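Local atomic coordinates of PT26-6P (PDB entry 2WB7), a protein that is of unknown function, is encoded by a euryarchaeal extrachromosomal element, and joins two immunoglobulin-like domains to a helical domain. Residues 385-390 with 490-495. Residues are numbered along the deposited sequence; the frame is centred on the assembly and turned at random.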
ATOM      1  N   SER A 385       8.413   0.029  24.621  1.00 33.68           N
ATOM      2  CA  SER A 385       9.383   0.396  25.663  1.00 34.75           C
ATOM      3  C   SER A 385       9.429  -0.705  26.721  1.00 35.33           C
ATOM      4  O   SER A 385       8.490  -1.493  26.841  1.00 35.52           O
ATOM      5  CB  SER A 385       8.996   1.724  26.306  1.00 34.56           C
ATOM      6  OG  SER A 385       7.818   1.575  27.080  1.00 35.82           O
ATOM      7  N   ASN A 386      10.511  -0.770  27.489  1.00 36.09           N
ATOM      8  CA  ASN A 386      10.610  -1.795  28.518  1.00 36.79           C
ATOM      9  C   ASN A 386       9.582  -1.601  29.632  1.00 36.95           C
ATOM     10  O   ASN A 386       9.629  -0.625  30.359  1.00 37.25           O
ATOM     11  CB  ASN A 386      12.022  -1.873  29.109  1.00 36.87           C
ATOM     12  CG  ASN A 386      12.167  -3.029  30.105  1.00 37.87           C
ATOM     13  OD1 ASN A 386      11.188  -3.721  30.418  1.00 38.31           O
ATOM     14  ND2 ASN A 386      13.382  -3.242  30.602  1.00 37.89           N
ATOM     15  N   THR A 387       8.657  -2.538  29.766  1.00 37.26           N
ATOM     16  CA  THR A 387       7.646  -2.443  30.806  1.00 37.86           C
ATOM     17  C   THR A 387       7.908  -3.343  32.029  1.00 38.21           C
ATOM     18  O   THR A 387       7.115  -3.353  32.973  1.00 38.86           O
ATOM     19  CB  THR A 387       6.246  -2.716  30.239  1.00 37.76           C
ATOM     20  OG1 THR A 387       6.299  -3.843  29.350  1.00 38.38           O
ATOM     21  CG2 THR A 387       5.776  -1.519  29.458  1.00 37.52           C
ATOM     22  N   TYR A 388       9.021  -4.073  32.023  1.00 38.13           N
ATOM     23  CA  TYR A 388       9.389  -4.928  33.156  1.00 38.07           C
ATOM     24  C   TYR A 388       8.402  -6.059  33.320  1.00 38.12           C
ATOM     25  O   TYR A 388       7.488  -5.979  34.131  1.00 38.41           O
ATOM     26  CB  TYR A 388       9.515  -4.108  34.447  1.00 38.25           C
ATOM     27  CG  TYR A 388      10.288  -2.831  34.206  1.00 39.55           C
ATOM     28  CD1 TYR A 388       9.651  -1.591  34.233  1.00 40.60           C
ATOM     29  CD2 TYR A 388      11.634  -2.870  33.873  1.00 39.60           C
ATOM     30  CE1 TYR A 388      10.337  -0.435  33.959  1.00 41.00           C
ATOM     31  CE2 TYR A 388      12.327  -1.713  33.596  1.00 41.64           C
ATOM     32  CZ  TYR A 388      11.671  -0.501  33.641  1.00 42.10           C
ATOM     33  OH  TYR A 388      12.355   0.658  33.375  1.00 44.54           O
ATOM     34  N   THR A 389       8.576  -7.113  32.531  1.00 38.16           N
ATOM     35  CA  THR A 389       7.656  -8.228  32.582  1.00 38.14           C
ATOM     36  C   THR A 389       7.725  -8.859  33.944  1.00 38.53           C
ATOM     37  O   THR A 389       8.798  -9.094  34.470  1.00 38.44           O
ATOM     38  CB  THR A 389       7.998  -9.283  31.553  1.00 38.04           C
ATOM     39  OG1 THR A 389       8.162  -8.647  30.285  1.00 38.67           O
ATOM     40  CG2 THR A 389       6.889 -10.316  31.458  1.00 37.06           C
ATOM     41  N   VAL A 390       6.565  -9.146  34.509  1.00 39.04           N
ATOM     42  CA  VAL A 390       6.498  -9.804  35.790  1.00 39.51           C
ATOM     43  C   VAL A 390       6.537 -11.314  35.612  1.00 39.85           C
ATOM     44  O   VAL A 390       7.159 -12.028  36.398  1.00 39.89           O
ATOM     45  CB  VAL A 390       5.235  -9.371  36.557  1.00 39.61           C
ATOM     46  CG1 VAL A 390       5.052 -10.203  37.810  1.00 39.22           C
ATOM     47  CG2 VAL A 390       5.320  -7.884  36.890  1.00 39.00           C
ATOM     48  N   TYR A 490       0.714  -3.528  26.362  1.00 29.95           N
ATOM     49  CA  TYR A 490       0.413  -2.855  25.105  1.00 29.87           C
ATOM     50  C   TYR A 490      -0.328  -1.562  25.400  1.00 29.97           C
ATOM     51  O   TYR A 490       0.068  -0.499  24.923  1.00 29.76           O
ATOM     52  CB  TYR A 490      -0.442  -3.736  24.185  1.00 29.69           C
ATOM     53  CG  TYR A 490       0.313  -4.818  23.438  1.00 28.93           C
ATOM     54  CD1 TYR A 490       1.451  -4.519  22.701  1.00 28.80           C
ATOM     55  CD2 TYR A 490      -0.125  -6.143  23.459  1.00 29.55           C
ATOM     56  CE1 TYR A 490       2.154  -5.515  22.001  1.00 27.28           C
ATOM     57  CE2 TYR A 490       0.555  -7.143  22.756  1.00 29.59           C
ATOM     58  CZ  TYR A 490       1.695  -6.816  22.032  1.00 28.52           C
ATOM     59  OH  TYR A 490       2.359  -7.804  21.352  1.00 27.23           O
ATOM     60  N   TYR A 491      -1.403  -1.667  26.186  1.00 30.24           N
ATOM     61  CA  TYR A 491      -2.252  -0.515  26.523  1.00 30.17           C
ATOM     62  C   TYR A 491      -1.443   0.642  27.066  1.00 30.20           C
ATOM     63  O   TYR A 491      -1.694   1.808  26.752  1.00 30.58           O
ATOM     64  CB  TYR A 491      -3.345  -0.899  27.519  1.00 30.04           C
ATOM     65  CG  TYR A 491      -4.605  -1.393  26.845  1.00 29.80           C
ATOM     66  CD1 TYR A 491      -5.197  -2.570  27.234  1.00 28.97           C
ATOM     67  CD2 TYR A 491      -5.182  -0.679  25.796  1.00 30.61           C
ATOM     68  CE1 TYR A 491      -6.330  -3.027  26.629  1.00 29.99           C
ATOM     69  CE2 TYR A 491      -6.318  -1.126  25.175  1.00 30.28           C
ATOM     70  CZ  TYR A 491      -6.891  -2.305  25.601  1.00 31.20           C
ATOM     71  OH  TYR A 491      -8.020  -2.785  24.990  1.00 32.63           O
ATOM     72  N   VAL A 492      -0.439   0.305  27.857  1.00 30.07           N
ATOM     73  CA  VAL A 492       0.404   1.304  28.471  1.00 29.99           C
ATOM     74  C   VAL A 492       1.286   1.971  27.424  1.00 30.58           C
ATOM     75  O   VAL A 492       1.443   3.210  27.417  1.00 30.94           O
ATOM     76  CB  VAL A 492       1.281   0.686  29.555  1.00 30.22           C
ATOM     77  CG1 VAL A 492       2.543   1.516  29.729  1.00 29.61           C
ATOM     78  CG2 VAL A 492       0.479   0.536  30.877  1.00 30.09           C
ATOM     79  N   ASN A 493       1.872   1.160  26.540  1.00 30.35           N
ATOM     80  CA  ASN A 493       2.530   1.706  25.365  1.00 29.99           C
ATOM     81  C   ASN A 493       1.582   2.627  24.593  1.00 29.92           C
ATOM     82  O   ASN A 493       1.958   3.737  24.212  1.00 29.37           O
ATOM     83  CB  ASN A 493       3.045   0.591  24.463  1.00 29.77           C
ATOM     84  CG  ASN A 493       4.383   0.037  24.926  1.00 30.41           C
ATOM     85  OD1 ASN A 493       5.444   0.556  24.572  1.00 31.46           O
ATOM     86  ND2 ASN A 493       4.341  -1.022  25.714  1.00 29.62           N
ATOM     87  N   ALA A 494       0.349   2.171  24.389  1.00 30.08           N
ATOM     88  CA  ALA A 494      -0.616   2.940  23.609  1.00 30.82           C
ATOM     89  C   ALA A 494      -0.919   4.318  24.248  1.00 31.42           C
ATOM     90  O   ALA A 494      -0.813   5.378  23.590  1.00 31.25           O
ATOM     91  CB  ALA A 494      -1.891   2.143  23.398  1.00 30.26           C
ATOM     92  N   ALA A 495      -1.277   4.303  25.530  1.00 31.43           N
ATOM     93  CA  ALA A 495      -1.550   5.545  26.232  1.00 31.41           C
ATOM     94  C   ALA A 495      -0.371   6.505  26.134  1.00 31.32           C
ATOM     95  O   ALA A 495      -0.542   7.676  25.842  1.00 30.91           O
ATOM     96  CB  ALA A 495      -1.895   5.260  27.679  1.00 31.57           C
TER
HETATM   97  O   HOH W   1       6.478  -3.313  26.608  1.00 37.96           O
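N493 on helix 471-499 reaches S385 in the loop that leads from strand 370-379 into helix 393-404, and hydrogen bonds, direct and through water, dominate the contact. The backbone N of S385 donates to OD1 of N493 over 3.0 Å, nearly straight at 161°, and arrives in the carbonyl plane on a lone pair. An amide suits this place because it can accept and donate at once: while OD1 takes the loop N-H, ND2 donates to D489 O one helical turn back. ND2 also makes a long 3.3 Å bond to a water, which in turn donates to S385 O at 2.7 Å and is hydrogen-bonded to T387 OG1 at 2.8 Å. With CG anti to its own carbonyl carbon (chi1 -82°), N493 carries its amide beside the backbone N and out to the loop.

Van der Waals contact is slight. The methyl CG2 of T387 stands 4.0 Å from ND2 of N493 and 4.4 Å from CG1 of V492; threonine thus offers a hydroxyl to the water and a methyl to the helix. K425 of helix 408-438 holds the same loop from another side of the fold, its NZ hydrogen-bonded to T387 O.

With an alanine at N493, S385 N would probably lose its acceptor and the water one of its partners. Only 132 Å² is buried, which implies that one direct hydrogen bond and a water bridge, rather than extensive packing, join this loop to helix 471-499.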